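Local coordinates for nigerythrin (Desulfovibrio vulgaris subsp. vulgaris, PDB 1YV1), which shows NADH peroxidase activity in vitro and carries a hemerythrin-like diiron centre and a rubredoxin-like iron site in each subunit, at residues M1-Q6 / I191-K196; A35-E40 / Y91-V96; Y59-R64 / D169-C174; P175-I180 / E187-C192. All coordinates share one frame; numbering follows the deposited sequence.

Interaction 1: M1-Q6 / I191-K196. With FE2 (Fe (II) ion), chain E.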
loop_
_atom_site.group_PDB
_atom_site.type_symbol
_atom_site.label_atom_id
_atom_site.label_comp_id
_atom_site.label_asym_id
_atom_site.label_seq_id
_atom_site.Cartn_x
_atom_site.Cartn_y
_atom_site.Cartn_z
ATOM N N MET A 1 -4.650 7.560 9.268
ATOM C CA MET A 1 -5.397 6.757 10.278
ATOM C C MET A 1 -6.195 7.655 11.214
ATOM O O MET A 1 -5.646 8.553 11.856
ATOM C CB MET A 1 -4.432 5.907 11.098
ATOM C CG MET A 1 -5.127 4.912 12.006
ATOM S SD MET A 1 -3.946 4.016 13.005
ATOM C CE MET A 1 -5.019 3.270 14.219
ATOM N N LYS A 2 -7.494 7.389 11.296
ATOM C CA LYS A 2 -8.395 8.165 12.132
ATOM C C LYS A 2 -8.308 7.794 13.608
ATOM O O LYS A 2 -7.985 6.658 13.965
ATOM C CB LYS A 2 -9.830 7.981 11.629
ATOM C CG LYS A 2 -10.014 8.436 10.187
ATOM C CD LYS A 2 -11.313 7.931 9.571
ATOM C CE LYS A 2 -12.537 8.495 10.266
ATOM N NZ LYS A 2 -13.784 8.072 9.567
ATOM N N VAL A 3 -8.596 8.773 14.459
ATOM C CA VAL A 3 -8.575 8.576 15.902
ATOM C C VAL A 3 -9.920 8.012 16.348
ATOM O O VAL A 3 -10.961 8.633 16.127
ATOM C CB VAL A 3 -8.336 9.910 16.643
ATOM C CG1 VAL A 3 -8.367 9.684 18.146
ATOM C CG2 VAL A 3 -7.003 10.510 16.224
ATOM N N ARG A 4 -9.891 6.834 16.965
ATOM C CA ARG A 4 -11.098 6.180 17.458
ATOM C C ARG A 4 -11.358 6.653 18.886
ATOM O O ARG A 4 -10.522 7.336 19.479
ATOM C CB ARG A 4 -10.926 4.654 17.445
ATOM C CG ARG A 4 -10.748 4.031 16.060
ATOM C CD ARG A 4 -10.409 2.540 16.168
ATOM N NE ARG A 4 -11.460 1.783 16.844
ATOM C CZ ARG A 4 -11.337 0.525 17.257
ATOM N NH1 ARG A 4 -10.200 -0.134 17.066
ATOM N NH2 ARG A 4 -12.351 -0.076 17.871
ATOM N N ALA A 5 -12.513 6.287 19.434
ATOM C CA ALA A 5 -12.869 6.675 20.795
ATOM C C ALA A 5 -11.981 5.937 21.789
ATOM O O ALA A 5 -11.804 6.373 22.927
ATOM C CB ALA A 5 -14.334 6.353 21.067
ATOM N N GLN A 6 -11.426 4.814 21.352
ATOM C CA GLN A 6 -10.551 4.023 22.205
ATOM C C GLN A 6 -9.288 3.606 21.465
ATOM O O GLN A 6 -9.244 3.605 20.233
ATOM C CB GLN A 6 -11.278 2.773 22.704
ATOM C CG GLN A 6 -11.835 1.888 21.600
ATOM C CD GLN A 6 -13.104 2.451 20.992
ATOM O OE1 GLN A 6 -14.106 2.643 21.683
ATOM N NE2 GLN A 6 -13.069 2.719 19.691
ATOM N N ILE A 191 -2.860 5.655 17.410
ATOM C CA ILE A 191 -2.493 4.330 17.887
ATOM C C ILE A 191 -2.355 4.263 19.407
ATOM O O ILE A 191 -2.852 3.324 20.027
ATOM C CB ILE A 191 -1.172 3.848 17.230
ATOM C CG1 ILE A 191 -1.400 3.624 15.732
ATOM C CG2 ILE A 191 -0.683 2.563 17.902
ATOM C CD1 ILE A 191 -0.153 3.240 14.965
ATOM N N CYS A 192 -1.696 5.252 20.009
ATOM C CA CYS A 192 -1.501 5.247 21.460
ATOM C C CYS A 192 -1.991 6.500 22.186
ATOM O O CYS A 192 -1.830 6.614 23.405
ATOM C CB CYS A 192 -0.022 5.022 21.789
ATOM S SG CYS A 192 1.052 6.419 21.380
ATOM N N PHE A 193 -2.577 7.433 21.439
ATOM C CA PHE A 193 -3.120 8.678 21.993
ATOM C C PHE A 193 -2.095 9.695 22.491
ATOM O O PHE A 193 -2.451 10.677 23.149
ATOM C CB PHE A 193 -4.122 8.364 23.113
ATOM C CG PHE A 193 -5.445 7.836 22.619
ATOM C CD1 PHE A 193 -5.626 7.493 21.281
ATOM C CD2 PHE A 193 -6.511 7.679 23.498
ATOM C CE1 PHE A 193 -6.849 7.003 20.828
ATOM C CE2 PHE A 193 -7.738 7.190 23.055
ATOM C CZ PHE A 193 -7.908 6.851 21.718
ATOM N N ARG A 194 -0.830 9.470 22.170
ATOM C CA ARG A 194 0.230 10.385 22.573
ATOM C C ARG A 194 -0.054 11.770 21.988
ATOM O O ARG A 194 -0.273 11.909 20.788
ATOM C CB ARG A 194 1.575 9.878 22.047
ATOM C CG ARG A 194 2.790 10.623 22.575
ATOM C CD ARG A 194 3.013 10.310 24.037
ATOM N NE ARG A 194 4.343 10.707 24.489
ATOM C CZ ARG A 194 4.861 10.350 25.659
ATOM N NH1 ARG A 194 4.153 9.593 26.489
ATOM N NH2 ARG A 194 6.083 10.741 25.999
ATOM N N PRO A 195 -0.076 12.813 22.834
ATOM C CA PRO A 195 -0.336 14.166 22.336
ATOM C C PRO A 195 0.731 14.608 21.332
ATOM O O PRO A 195 1.895 14.220 21.432
ATOM C CB PRO A 195 -0.321 15.006 23.608
ATOM C CG PRO A 195 -0.873 14.056 24.626
ATOM C CD PRO A 195 -0.132 12.778 24.306
ATOM N N LYS A 196 0.320 15.432 20.375
ATOM C CA LYS A 196 1.208 15.934 19.332
ATOM C C LYS A 196 2.450 16.672 19.842
ATOM O O LYS A 196 3.497 16.656 19.191
ATOM C CB LYS A 196 0.412 16.853 18.399
ATOM C CG LYS A 196 1.237 17.540 17.324
ATOM C CD LYS A 196 0.377 18.494 16.513
ATOM C CE LYS A 196 1.199 19.223 15.460
ATOM N NZ LYS A 196 0.398 20.279 14.777
HETATM FE FE FE2 E . 1.778 6.582 19.217
#

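Interaction 2: A35-E40 / Y91-V96. With FE2 (Fe (II) ion), chain C.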
loop_
_atom_site.group_PDB
_atom_site.type_symbol
_atom_site.label_atom_id
_atom_site.label_comp_id
_atom_site.label_asym_id
_atom_site.label_seq_id
_atom_site.Cartn_x
_atom_site.Cartn_y
_atom_site.Cartn_z
ATOM N N ALA A 35 13.208 -12.568 16.117
ATOM C CA ALA A 35 13.008 -12.541 14.674
ATOM C C ALA A 35 12.493 -11.167 14.256
ATOM O O ALA A 35 12.888 -10.632 13.218
ATOM C CB ALA A 35 12.019 -13.627 14.258
ATOM N N ALA A 36 11.611 -10.597 15.071
ATOM C CA ALA A 36 11.058 -9.281 14.773
ATOM C C ALA A 36 12.168 -8.235 14.828
ATOM O O ALA A 36 12.266 -7.380 13.952
ATOM C CB ALA A 36 9.954 -8.942 15.762
ATOM N N ILE A 37 13.008 -8.307 15.856
ATOM C CA ILE A 37 14.107 -7.359 15.987
ATOM C C ILE A 37 15.029 -7.441 14.773
ATOM O O ILE A 37 15.476 -6.417 14.252
ATOM C CB ILE A 37 14.915 -7.622 17.275
ATOM C CG1 ILE A 37 14.088 -7.197 18.488
ATOM C CG2 ILE A 37 16.237 -6.859 17.239
ATOM C CD1 ILE A 37 14.705 -7.592 19.813
ATOM N N ALA A 38 15.309 -8.659 14.320
ATOM C CA ALA A 38 16.169 -8.849 13.156
ATOM C C ALA A 38 15.526 -8.174 11.946
ATOM O O ALA A 38 16.199 -7.495 11.169
ATOM C CB ALA A 38 16.371 -10.340 12.889
ATOM N N GLY A 39 14.218 -8.364 11.797
ATOM C CA GLY A 39 13.505 -7.757 10.686
ATOM C C GLY A 39 13.481 -6.242 10.782
ATOM O O GLY A 39 13.635 -5.544 9.779
ATOM N N GLU A 40 13.284 -5.736 11.996
ATOM C CA GLU A 40 13.247 -4.299 12.243
ATOM C C GLU A 40 14.609 -3.684 11.946
ATOM O O GLU A 40 14.706 -2.579 11.408
ATOM C CB GLU A 40 12.851 -3.996 13.688
ATOM C CG GLU A 40 11.446 -4.408 14.063
ATOM C CD GLU A 40 10.419 -3.413 13.554
ATOM O OE1 GLU A 40 10.815 -2.287 13.208
ATOM O OE2 GLU A 40 9.222 -3.768 13.515
ATOM N N TYR A 91 21.169 -11.225 25.792
ATOM C CA TYR A 91 20.855 -11.071 24.370
ATOM C C TYR A 91 21.526 -9.870 23.704
ATOM O O TYR A 91 21.521 -8.764 24.241
ATOM C CB TYR A 91 19.343 -10.974 24.176
ATOM C CG TYR A 91 18.929 -10.583 22.775
ATOM C CD1 TYR A 91 19.018 -11.484 21.716
ATOM C CD2 TYR A 91 18.457 -9.300 22.511
ATOM C CE1 TYR A 91 18.642 -11.109 20.420
ATOM C CE2 TYR A 91 18.083 -8.918 21.232
ATOM C CZ TYR A 91 18.177 -9.822 20.193
ATOM O OH TYR A 91 17.803 -9.416 18.932
ATOM N N GLU A 92 22.089 -10.103 22.522
ATOM C CA GLU A 92 22.758 -9.057 21.753
ATOM C C GLU A 92 21.996 -8.776 20.460
ATOM O O GLU A 92 21.717 -9.692 19.687
ATOM C CB GLU A 92 24.195 -9.481 21.419
ATOM C CG GLU A 92 24.866 -8.632 20.341
ATOM C CD GLU A 92 26.303 -9.052 20.060
ATOM O OE1 GLU A 92 26.632 -10.243 20.256
ATOM O OE2 GLU A 92 27.099 -8.189 19.625
ATOM N N LYS A 93 21.655 -7.510 20.232
ATOM C CA LYS A 93 20.942 -7.126 19.020
ATOM C C LYS A 93 21.820 -7.376 17.799
ATOM O O LYS A 93 23.020 -7.094 17.816
ATOM C CB LYS A 93 20.537 -5.650 19.079
ATOM C CG LYS A 93 19.409 -5.368 20.058
ATOM C CD LYS A 93 18.989 -3.906 20.041
ATOM C CE LYS A 93 20.013 -3.017 20.724
ATOM N NZ LYS A 93 19.572 -1.593 20.749
ATOM N N PRO A 94 21.229 -7.915 16.722
ATOM C CA PRO A 94 21.947 -8.214 15.482
ATOM C C PRO A 94 22.325 -6.968 14.690
ATOM O O PRO A 94 21.783 -5.882 14.907
ATOM C CB PRO A 94 20.957 -9.084 14.704
ATOM C CG PRO A 94 20.038 -9.630 15.764
ATOM C CD PRO A 94 19.857 -8.445 16.662
ATOM N N THR A 95 23.268 -7.139 13.772
ATOM C CA THR A 95 23.703 -6.053 12.910
ATOM C C THR A 95 23.408 -6.517 11.493
ATOM O O THR A 95 23.753 -7.637 11.116
ATOM C CB THR A 95 25.213 -5.784 13.042
ATOM O OG1 THR A 95 25.939 -6.976 12.717
ATOM C CG2 THR A 95 25.560 -5.349 14.458
ATOM N N VAL A 96 22.749 -5.668 10.715
ATOM C CA VAL A 96 22.417 -6.009 9.339
ATOM C C VAL A 96 23.028 -4.978 8.401
ATOM O O VAL A 96 22.899 -3.770 8.619
ATOM C CB VAL A 96 20.887 -6.048 9.119
ATOM C CG1 VAL A 96 20.251 -7.055 10.063
ATOM C CG2 VAL A 96 20.290 -4.667 9.343
HETATM FE FE FE2 C . 8.725 -1.708 12.602
HETATM O O HOH W 1 9.455 -2.954 10.734
#

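Interaction 3: Y59-R64 / D169-C174. With FE2 (Fe (II) ion), chain E.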
loop_
_atom_site.group_PDB
_atom_site.type_symbol
_atom_site.label_atom_id
_atom_site.label_comp_id
_atom_site.label_asym_id
_atom_site.label_seq_id
_atom_site.Cartn_x
_atom_site.Cartn_y
_atom_site.Cartn_z
ATOM N N TYR A 59 14.964 13.851 -4.128
ATOM C CA TYR A 59 13.661 13.840 -3.470
ATOM C C TYR A 59 13.870 14.089 -1.979
ATOM O O TYR A 59 13.905 13.145 -1.190
ATOM C CB TYR A 59 12.970 12.489 -3.660
ATOM C CG TYR A 59 12.742 12.080 -5.100
ATOM C CD1 TYR A 59 13.652 11.259 -5.768
ATOM C CD2 TYR A 59 11.594 12.479 -5.782
ATOM C CE1 TYR A 59 13.414 10.835 -7.078
ATOM C CE2 TYR A 59 11.350 12.063 -7.091
ATOM C CZ TYR A 59 12.260 11.241 -7.730
ATOM O OH TYR A 59 12.002 10.808 -9.014
ATOM N N GLU A 60 13.996 15.355 -1.590
ATOM C CA GLU A 60 14.239 15.687 -0.189
ATOM C C GLU A 60 13.112 15.303 0.761
ATOM O O GLU A 60 13.373 14.805 1.855
ATOM C CB GLU A 60 14.576 17.181 -0.037
ATOM C CG GLU A 60 13.395 18.164 -0.060
ATOM C CD GLU A 60 12.695 18.318 1.292
ATOM O OE1 GLU A 60 13.381 18.289 2.340
ATOM O OE2 GLU A 60 11.455 18.489 1.309
ATOM N N GLN A 61 11.863 15.516 0.358
ATOM C CA GLN A 61 10.760 15.169 1.244
ATOM C C GLN A 61 10.653 13.664 1.428
ATOM O O GLN A 61 10.438 13.188 2.541
ATOM C CB GLN A 61 9.429 15.721 0.730
ATOM C CG GLN A 61 8.259 15.365 1.639
ATOM C CD GLN A 61 6.973 16.057 1.247
ATOM O OE1 GLN A 61 6.576 16.038 0.083
ATOM N NE2 GLN A 61 6.306 16.666 2.222
ATOM N N ILE A 62 10.806 12.910 0.346
ATOM C CA ILE A 62 10.728 11.461 0.460
ATOM C C ILE A 62 11.880 10.965 1.325
ATOM O O ILE A 62 11.722 10.020 2.094
ATOM C CB ILE A 62 10.757 10.792 -0.928
ATOM C CG1 ILE A 62 9.437 11.082 -1.642
ATOM C CG2 ILE A 62 10.977 9.289 -0.790
ATOM C CD1 ILE A 62 9.373 10.570 -3.061
ATOM N N ALA A 63 13.036 11.614 1.213
ATOM C CA ALA A 63 14.187 11.227 2.019
ATOM C C ALA A 63 13.816 11.379 3.492
ATOM O O ALA A 63 14.132 10.517 4.314
ATOM C CB ALA A 63 15.384 12.112 1.689
ATOM N N ARG A 64 13.147 12.480 3.820
ATOM C CA ARG A 64 12.730 12.730 5.196
ATOM C C ARG A 64 11.731 11.674 5.673
ATOM O O ARG A 64 11.741 11.294 6.845
ATOM C CB ARG A 64 12.131 14.135 5.334
ATOM C CG ARG A 64 13.168 15.246 5.202
ATOM C CD ARG A 64 12.611 16.631 5.534
ATOM N NE ARG A 64 11.702 17.169 4.523
ATOM C CZ ARG A 64 10.382 17.267 4.666
ATOM N NH1 ARG A 64 9.789 16.861 5.784
ATOM N NH2 ARG A 64 9.651 17.782 3.690
ATOM N N ASP A 169 5.275 19.773 3.821
ATOM C CA ASP A 169 4.786 19.138 5.040
ATOM C C ASP A 169 5.912 18.405 5.749
ATOM O O ASP A 169 6.800 17.833 5.117
ATOM C CB ASP A 169 3.691 18.109 4.741
ATOM C CG ASP A 169 2.333 18.732 4.511
ATOM O OD1 ASP A 169 2.197 19.965 4.654
ATOM O OD2 ASP A 169 1.395 17.975 4.188
ATOM N N LYS A 170 5.864 18.425 7.073
ATOM C CA LYS A 170 6.851 17.714 7.865
ATOM C C LYS A 170 6.197 16.398 8.262
ATOM O O LYS A 170 4.971 16.273 8.237
ATOM C CB LYS A 170 7.218 18.510 9.118
ATOM C CG LYS A 170 8.040 19.757 8.837
ATOM C CD LYS A 170 8.428 20.468 10.123
ATOM C CE LYS A 170 9.488 21.532 9.864
ATOM N NZ LYS A 170 10.757 20.933 9.352
ATOM N N PHE A 171 7.015 15.409 8.597
ATOM C CA PHE A 171 6.490 14.125 9.035
ATOM C C PHE A 171 6.696 14.057 10.540
ATOM O O PHE A 171 7.822 14.153 11.027
ATOM C CB PHE A 171 7.218 12.975 8.341
ATOM C CG PHE A 171 6.994 12.932 6.859
ATOM C CD1 PHE A 171 7.955 13.421 5.981
ATOM C CD2 PHE A 171 5.801 12.438 6.342
ATOM C CE1 PHE A 171 7.731 13.421 4.607
ATOM C CE2 PHE A 171 5.566 12.434 4.969
ATOM C CZ PHE A 171 6.533 12.927 4.101
ATOM N N HIS A 172 5.596 13.913 11.271
ATOM C CA HIS A 172 5.644 13.856 12.726
ATOM C C HIS A 172 5.636 12.415 13.213
ATOM O O HIS A 172 4.728 11.646 12.903
ATOM C CB HIS A 172 4.462 14.635 13.294
ATOM C CG HIS A 172 4.486 16.089 12.937
ATOM N ND1 HIS A 172 5.369 16.978 13.513
ATOM C CD2 HIS A 172 3.777 16.798 12.028
ATOM C CE1 HIS A 172 5.200 18.173 12.973
ATOM N NE2 HIS A 172 4.241 18.091 12.070
ATOM N N LEU A 173 6.662 12.065 13.980
ATOM C CA LEU A 173 6.829 10.716 14.501
ATOM C C LEU A 173 6.477 10.589 15.976
ATOM O O LEU A 173 6.978 11.350 16.802
ATOM C CB LEU A 173 8.282 10.278 14.303
ATOM C CG LEU A 173 8.698 8.922 14.876
ATOM C CD1 LEU A 173 8.045 7.810 14.070
ATOM C CD2 LEU A 173 10.211 8.787 14.825
ATOM N N CYS A 174 5.620 9.622 16.302
ATOM C CA CYS A 174 5.238 9.381 17.690
ATOM C C CYS A 174 6.379 8.601 18.339
ATOM O O CYS A 174 6.757 7.539 17.856
ATOM C CB CYS A 174 3.954 8.558 17.766
ATOM S SG CYS A 174 3.534 8.090 19.460
HETATM FE FE FE2 E . 1.778 6.582 19.217
#

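Interaction 4: P175-I180 / E187-C192. With FE2 (Fe (II) ion), chain E.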
loop_
_atom_site.group_PDB
_atom_site.type_symbol
_atom_site.label_atom_id
_atom_site.label_comp_id
_atom_site.label_asym_id
_atom_site.label_seq_id
_atom_site.Cartn_x
_atom_site.Cartn_y
_atom_site.Cartn_z
ATOM N N PRO A 175 6.935 9.116 19.447
ATOM C CA PRO A 175 8.042 8.453 20.145
ATOM C C PRO A 175 7.688 7.143 20.839
ATOM O O PRO A 175 8.573 6.359 21.184
ATOM C CB PRO A 175 8.496 9.511 21.144
ATOM C CG PRO A 175 7.200 10.187 21.498
ATOM C CD PRO A 175 6.541 10.355 20.142
ATOM N N ILE A 176 6.396 6.911 21.029
ATOM C CA ILE A 176 5.935 5.715 21.718
ATOM C C ILE A 176 5.650 4.500 20.836
ATOM O O ILE A 176 6.013 3.377 21.195
ATOM C CB ILE A 176 4.671 6.038 22.558
ATOM C CG1 ILE A 176 4.988 7.148 23.567
ATOM C CG2 ILE A 176 4.184 4.800 23.282
ATOM C CD1 ILE A 176 6.123 6.811 24.511
ATOM N N CYS A 177 5.031 4.712 19.677
ATOM C CA CYS A 177 4.681 3.585 18.818
ATOM C C CYS A 177 5.202 3.631 17.387
ATOM O O CYS A 177 5.082 2.653 16.656
ATOM C CB CYS A 177 3.161 3.429 18.781
ATOM S SG CYS A 177 2.327 4.773 17.916
ATOM N N GLY A 178 5.762 4.760 16.975
ATOM C CA GLY A 178 6.276 4.842 15.619
ATOM C C GLY A 178 5.272 5.319 14.585
ATOM O O GLY A 178 5.531 5.257 13.383
ATOM N N TYR A 179 4.115 5.778 15.038
ATOM C CA TYR A 179 3.111 6.299 14.125
ATOM C C TYR A 179 3.708 7.526 13.444
ATOM O O TYR A 179 4.475 8.263 14.059
ATOM C CB TYR A 179 1.858 6.710 14.902
ATOM C CG TYR A 179 0.882 7.549 14.107
ATOM C CD1 TYR A 179 0.072 6.977 13.127
ATOM C CD2 TYR A 179 0.770 8.923 14.335
ATOM C CE1 TYR A 179 -0.830 7.750 12.395
ATOM C CE2 TYR A 179 -0.126 9.707 13.608
ATOM C CZ TYR A 179 -0.924 9.111 12.642
ATOM O OH TYR A 179 -1.828 9.865 11.929
ATOM N N ILE A 180 3.362 7.738 12.178
ATOM C CA ILE A 180 3.854 8.893 11.438
ATOM C C ILE A 180 2.688 9.634 10.812
ATOM O O ILE A 180 1.817 9.026 10.188
ATOM C CB ILE A 180 4.830 8.485 10.309
ATOM C CG1 ILE A 180 6.100 7.889 10.918
ATOM C CG2 ILE A 180 5.173 9.702 9.434
ATOM C CD1 ILE A 180 7.048 7.310 9.894
ATOM N N GLU A 187 -4.120 16.106 16.429
ATOM C CA GLU A 187 -3.951 16.482 17.830
ATOM C C GLU A 187 -3.215 15.421 18.636
ATOM O O GLU A 187 -2.482 15.741 19.573
ATOM C CB GLU A 187 -5.314 16.761 18.466
ATOM N N LYS A 188 -3.415 14.157 18.282
ATOM C CA LYS A 188 -2.757 13.077 19.001
ATOM C C LYS A 188 -2.578 11.837 18.136
ATOM O O LYS A 188 -3.145 11.731 17.049
ATOM C CB LYS A 188 -3.559 12.710 20.252
ATOM C CG LYS A 188 -4.924 12.107 19.964
ATOM C CD LYS A 188 -5.642 11.739 21.256
ATOM C CE LYS A 188 -7.011 11.135 20.979
ATOM N NZ LYS A 188 -7.754 10.821 22.236
ATOM N N CYS A 189 -1.775 10.905 18.633
ATOM C CA CYS A 189 -1.510 9.656 17.935
ATOM C C CYS A 189 -2.756 8.766 17.973
ATOM O O CYS A 189 -3.318 8.515 19.038
ATOM C CB CYS A 189 -0.341 8.937 18.604
ATOM S SG CYS A 189 0.059 7.357 17.853
ATOM N N PRO A 190 -3.210 8.282 16.805
ATOM C CA PRO A 190 -4.396 7.422 16.763
ATOM C C PRO A 190 -4.133 6.009 17.273
ATOM O O PRO A 190 -5.068 5.253 17.538
ATOM C CB PRO A 190 -4.782 7.445 15.290
ATOM C CG PRO A 190 -3.451 7.529 14.614
ATOM C CD PRO A 190 -2.725 8.573 15.444
ATOM N N ILE A 191 -2.860 5.655 17.410
ATOM C CA ILE A 191 -2.493 4.330 17.887
ATOM C C ILE A 191 -2.355 4.263 19.407
ATOM O O ILE A 191 -2.852 3.324 20.027
ATOM C CB ILE A 191 -1.172 3.848 17.230
ATOM C CG1 ILE A 191 -1.400 3.624 15.732
ATOM C CG2 ILE A 191 -0.683 2.563 17.902
ATOM C CD1 ILE A 191 -0.153 3.240 14.965
ATOM N N CYS A 192 -1.696 5.252 20.009
ATOM C CA CYS A 192 -1.501 5.247 21.460
ATOM C C CYS A 192 -1.991 6.500 22.186
ATOM O O CYS A 192 -1.830 6.614 23.405
ATOM C CB CYS A 192 -0.022 5.022 21.789
ATOM S SG CYS A 192 1.052 6.419 21.380
HETATM FE FE FE2 E . 1.778 6.582 19.217
#

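Interaction 1: M1-Q6 / I191-K196
Arg-4 O, a backbone carbonyl oxygen, stands 3.5 Å from Phe-193 CZ and approaches the ring obliquely. That ring corner does most of the touching, for Gln-6 C lies equally close to CZ. Ala-5 O comes near the ring plane at the edge instead. Val-3 adds one methyl, CG1, at 4.1 Å from Phe-193 CE1. With CG beside its own backbone N (chi1 -74°), Phe-193 swings its ring to the amino-terminal segment. Lys-188 also meets this ring in a cation-pi contact, and the chain neighbour Cys-192 holds a ferrous ion through SG at 2.3 Å.

The second patch is sulfur on hydrocarbon. An almost fully extended chain carries the Met-1 thioether out to Ile-191, where SD lies 3.8 Å from CG1 and the methyl CE is nearly as close; the two side chains cross at about a right angle. From helix 136-161, Val-151 touches Met-1 and Leu-147 touches Ile-191. Lys-2, whose amino group forms a salt bridge with Asp-167 of the second subunit, ties the same segment across the dimer.

No hydrogen bond joins the two segments, so the amino-terminal arm is held to the rubredoxin-like domain by a ring laid against backbone carbonyls, with thioether and methyl packing, and its polar anchors lie with other partners.

Interaction 2: A35-E40 / Y91-V96
Ile-37 and Tyr-91 come from opposite directions, and two methyls of the isoleucine converge on the phenol end. The methyl CG2 lies 3.4 Å from Tyr-91 OH, and CD1 reaches the same oxygen as well as the ring carbon CE2, which is 3.9 Å from it. CD1 approaches the ring obliquely. This two-branched approach follows from the isoleucine conformation: CG2 sits opposite the backbone N, CG1 beside it (chi1 -72°), and chi2 is extended, which carries CD1 to the ring carbon CE2 beside the hydroxyl. Tyr-91 answers with its own CG trans to N (chi1 170°), which sends the ring toward the helix. One face of that ring has Lys-93 N 4.0 Å above its plane, displaced toward the rim, so the loop folds back over its own aromatic residue.

Pro-94 supplies the next surface. Its CD lies 4.0 Å from Ile-37 CG2 and the two side chains cross at about a right angle. Farther along, Val-96 places CG1 at 4.2 Å from Ala-38 O.

Glu-40, which takes no part in this contact, bends at chi2 (-79°) and chelates a ferrous ion through both OE1 and OE2, with a water also bound to the metal; Glu-73, His-76 and Glu-149 complete the protein ligands. The loop between helices 60-87 and 104-132 thus lines the outer side of helix 29-56, as a connection across the ferritin-like bundle, with Tyr-91 also resting on Val-84 of helix 60-87 and Val-96 on Thr-41 and Ala-45 of helix 29-56.

Interaction 3: Y59-R64 / D169-C174
Arg-64 reaches from helix 60-87 to the carbonyl of Asp-169 and is the main polar link here. Its CB points toward the 169-174 segment, CG lies beside the backbone N (chi1 -70°), and rotation about CG-CD (chi3 -72°) bends the chain, which turns the guanidinium between two partners. NE comes first: it gives a hydrogen bond of 3.0 Å to Glu-60 OE1, part of a salt bridge one helical turn back. NH2 shares its hydrogens between both sides, reaching Glu-60 OE2 and Asp-169 O. NH1, the remaining tip, also donates to Asp-169 O at 3.2 Å, in the carbonyl plane on a lone pair, and grazes Lys-170 CA and, obliquely, Phe-171 CD1. The guanidinium is therefore gripped side-on by a carboxylate and used end-on against one oxygen, both partners lying close to its plane, which should fix its rotation.

Asp-169 O takes a third bond. Gln-61, fully extended, brings NE2 to 3.2 Å from it, although that donor is tilted 24° from the carbonyl plane; the same NE2 also serves Asp-167 OD1. On the way, Gln-61 CG rests 3.6 Å from Phe-171 CE1, and Gln-61 O lies 3.4 Å from that same carbon.

The contact fastens the start of helix 60-87, in the ferritin-like part, to the entry of strand 171-173, the central strand of the small sheet in the rubredoxin-like domain. Phe-171 touches Leu-65 on the helix and Ile-180 and Lys-182 on strand 180-182, while Arg-64 packs on Arg-55 of helix 29-56.

Interaction 4: P175-I180 / E187-C192
Tyr-179 spreads one face of its ring under Pro-190, whose CD sits 3.4 Å from the ring centroid and only 15° off its normal, a CH-pi contact. CG of the proline leans out over the rim, 3.4 Å from Tyr-179 CE1. The tyrosine takes chi1 167°, placing the ring beside the second cysteine loop, and its OH bonds to His-181 ND1. Cys-189 SG approaches the same ring obliquely, a sulfur-aromatic contact of 4.6 Å to the centroid, and lies still closer to Tyr-179 CB.

The sulfurs then meet around the metal. Cys-177 SG and Cys-189 SG are 3.4 Å apart because both bind the same ferrous ion; Cys-192 and, from outside the two segments, Cys-174 complete the four-sulfur site. This is the rubredoxin arrangement of two cysteine-bearing loops, each of the Cys-Pro-x-Cys kind. Cys-177 and Cys-192 both set SG between backbone N and carbonyl carbon, whereas Cys-189 keeps its sulfur opposite N. Backbone N-H groups point at the sulfurs: Cys-192 N to Cys-189 SG at 3.5 Å and nearly straight (162°), with weak bonds from Ile-191 N to the same sulfur and from Tyr-179 N to Cys-177 SG. Such bonds probably ease the negative charge on the thiolates.

Ile-191 packs against the iron site, its CB 3.7 Å from Cys-177 SG and its CD1 on Tyr-179 CB. On the inner side, Cys-177 O and Gly-178 O accept hydrogen bonds from His-76 and His-152, both diiron ligands, a link consistent with a path for electrons between the centres.

In the fold
Interactions 1, 3 and 4 each supply cysteine ligands to one rubredoxin-like iron, though the centre of interaction 3 is about 15 Å from that of interaction 4. Interaction 2 lies by the diiron site, on the opposite side of the chain's centre from interactions 1 and 4. Those two have centres about 7 Å apart and share Ile-191 and Cys-192; Arg-194 O and Cys-189 N, 2.8 Å apart, probably form a hydrogen bond between them. Interaction 3 reaches the iron through Cys-174, whose SG is 3.6 Å from Cys-192 SG and whose N probably bonds to Tyr-179 O. Interaction 2 stays about 8 Å from interaction 4 at the nearest atoms, and the side chain of Cys-177 is about 10 Å from a diiron-site ion.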